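Local coordinates for protein undecaprenyl Pyrophosphate Synthase (Helicobacter pylori, PDB 2D2R) that probably catalyses the Mg2+-dependent condensation of isopentenyl diphosphate with allylic pyrophosphates to build long prenyl chains, and works as a homodimer, at residues 105-110 with 124-129. Numbering follows the deposited sequence.
Sequences FRAIGD and QLENDT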
loop_
_atom_site.group_PDB
_atom_site.type_symbol
_atom_site.label_atom_id
_atom_site.label_comp_id
_atom_site.label_asym_id
_atom_site.label_seq_id
_atom_site.Cartn_x
_atom_site.Cartn_y
_atom_site.Cartn_z
ATOM N N PHE A 105 9.128 18.057 14.823
ATOM C CA PHE A 105 7.943 18.154 13.998
ATOM C C PHE A 105 8.191 18.167 12.502
ATOM O O PHE A 105 9.049 18.863 12.001
ATOM C CB PHE A 105 7.135 19.399 14.374
ATOM C CG PHE A 105 5.988 19.686 13.440
ATOM C CD1 PHE A 105 4.833 18.889 13.454
ATOM C CD2 PHE A 105 6.068 20.737 12.532
ATOM C CE1 PHE A 105 3.788 19.147 12.577
ATOM C CE2 PHE A 105 5.026 21.004 11.644
ATOM C CZ PHE A 105 3.881 20.201 11.671
ATOM N N ARG A 106 7.425 17.375 11.769
ATOM C CA ARG A 106 7.582 17.378 10.331
ATOM C C ARG A 106 6.221 17.258 9.663
ATOM O O ARG A 106 5.369 16.537 10.147
ATOM C CB ARG A 106 8.492 16.224 9.921
ATOM C CG ARG A 106 9.085 16.348 8.531
ATOM C CD ARG A 106 10.469 15.635 8.474
ATOM N NE ARG A 106 10.739 15.177 7.119
ATOM C CZ ARG A 106 11.812 14.481 6.755
ATOM N NH1 ARG A 106 12.744 14.163 7.644
ATOM N NH2 ARG A 106 11.935 14.075 5.496
ATOM N N ALA A 107 6.010 18.028 8.605
ATOM C CA ALA A 107 4.783 17.980 7.814
ATOM C C ALA A 107 5.100 17.362 6.451
ATOM O O ALA A 107 6.180 17.621 5.885
ATOM C CB ALA A 107 4.247 19.403 7.576
ATOM N N ILE A 108 4.167 16.544 5.937
ATOM C CA ILE A 108 4.282 15.965 4.615
ATOM C C ILE A 108 2.947 16.174 3.940
ATOM O O ILE A 108 1.904 16.281 4.586
ATOM C CB ILE A 108 4.681 14.439 4.637
ATOM C CG1 ILE A 108 3.636 13.568 5.331
ATOM C CG2 ILE A 108 6.044 14.297 5.317
ATOM C CD1 ILE A 108 4.021 12.055 5.344
ATOM N N GLY A 109 2.979 16.290 2.629
ATOM C CA GLY A 109 1.765 16.537 1.900
ATOM C C GLY A 109 2.096 17.672 0.972
ATOM O O GLY A 109 3.235 18.149 0.962
ATOM N N ASP A 110 1.120 18.091 0.189
ATOM C CA ASP A 110 1.278 19.192 -0.741
ATOM C C ASP A 110 1.056 20.548 -0.016
ATOM O O ASP A 110 -0.059 21.084 -0.054
ATOM C CB ASP A 110 0.226 19.053 -1.816
ATOM C CG ASP A 110 0.456 19.972 -2.983
ATOM O OD1 ASP A 110 1.342 20.872 -2.924
ATOM O OD2 ASP A 110 -0.287 19.783 -3.966
ATOM N N GLN A 124 7.834 27.040 10.375
ATOM C CA GLN A 124 8.458 27.477 11.611
ATOM C C GLN A 124 8.478 26.455 12.710
ATOM O O GLN A 124 9.457 26.368 13.452
ATOM C CB GLN A 124 7.811 28.766 12.110
ATOM C CG GLN A 124 8.174 29.966 11.239
ATOM C CD GLN A 124 8.942 31.010 12.008
ATOM O OE1 GLN A 124 8.446 31.560 13.004
ATOM N NE2 GLN A 124 10.155 31.289 11.560
ATOM N N LEU A 125 7.416 25.668 12.843
ATOM C CA LEU A 125 7.436 24.672 13.908
ATOM C C LEU A 125 8.519 23.662 13.548
ATOM O O LEU A 125 9.143 23.081 14.426
ATOM C CB LEU A 125 6.080 23.983 14.053
ATOM C CG LEU A 125 5.873 23.055 15.246
ATOM C CD1 LEU A 125 6.107 23.807 16.539
ATOM C CD2 LEU A 125 4.446 22.513 15.226
ATOM N N GLU A 126 8.742 23.485 12.246
ATOM C CA GLU A 126 9.769 22.565 11.753
ATOM C C GLU A 126 11.145 23.083 12.152
ATOM O O GLU A 126 11.920 22.373 12.788
ATOM C CB GLU A 126 9.661 22.405 10.236
ATOM C CG GLU A 126 8.525 21.449 9.816
ATOM C CD GLU A 126 8.413 21.273 8.312
ATOM O OE1 GLU A 126 8.037 20.155 7.867
ATOM O OE2 GLU A 126 8.690 22.256 7.572
ATOM N N ASN A 127 11.425 24.330 11.790
ATOM C CA ASN A 127 12.690 24.982 12.136
ATOM C C ASN A 127 12.940 24.806 13.629
ATOM O O ASN A 127 13.957 24.246 14.049
ATOM C CB ASN A 127 12.620 26.493 11.830
ATOM C CG ASN A 127 13.279 26.874 10.493
ATOM O OD1 ASN A 127 12.698 26.710 9.419
ATOM N ND2 ASN A 127 14.503 27.386 10.567
ATOM N N ASP A 128 11.985 25.269 14.424
ATOM C CA ASP A 128 12.073 25.233 15.873
ATOM C C ASP A 128 12.299 23.903 16.559
ATOM O O ASP A 128 12.851 23.849 17.664
ATOM C CB ASP A 128 10.816 25.866 16.452
ATOM C CG ASP A 128 10.786 27.376 16.267
ATOM O OD1 ASP A 128 11.375 27.890 15.285
ATOM O OD2 ASP A 128 10.154 28.047 17.111
ATOM N N THR A 129 11.870 22.825 15.914
ATOM C CA THR A 129 11.985 21.509 16.514
ATOM C C THR A 129 13.038 20.618 15.868
ATOM O O THR A 129 13.314 19.533 16.360
ATOM C CB THR A 129 10.635 20.802 16.428
ATOM O OG1 THR A 129 10.368 20.493 15.053
ATOM C CG2 THR A 129 9.528 21.716 16.944
HETATM O O HOH W 1 11.760 19.496 12.195
#
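Strand-to-helix packing within a beta-alpha-beta unit joins 105-110, on an outermost strand of the chain's parallel sheet, to 124-129, the last turn and a half of helix 116-129. The two run roughly antiparallel, at 144°, as expected where a helix returns the chain toward the next parallel strand. Two helix side chains accept backbone N-H groups of this edge strand. Thr129 suits the first: with OG1 in the crowded position between its own backbone N and carbonyl carbon (chi1 69°), Thr129 OG1 receives Phe105 N at 2.7 Å while donating to Leu125 O one turn back, so the hydroxyl has two partners, though the place of Leu125 O is less sure. Glu126 is long enough for the second; extended beyond CG, it lets Glu126 OE1 take Ala107 N at 3.0 Å, nearly straight (173°) but from above the carboxylate plane. One water donates to both Phe105 O and Glu126 O, bridging the two backbones. The apolar half is Phe105, whose CB points at the helix and whose CG, anti to the backbone N, sets the ring across Leu125. Its flat ring offers a broad buried surface, and the branched end of Leu125 puts CD2 over one face in a CH-pi contact, 3.7 Å from the Phe105 ring centroid. Glu126 CG adds an oblique methylene contact. Beyond this pair, helix 80-100 closes the core, with Leu91 touching both Phe105 and Leu125 and Tyr98 meeting Phe105 edge-to-face, while Arg106 and Ile108 hydrogen-bond through their backbones to the neighbouring strand 136-140.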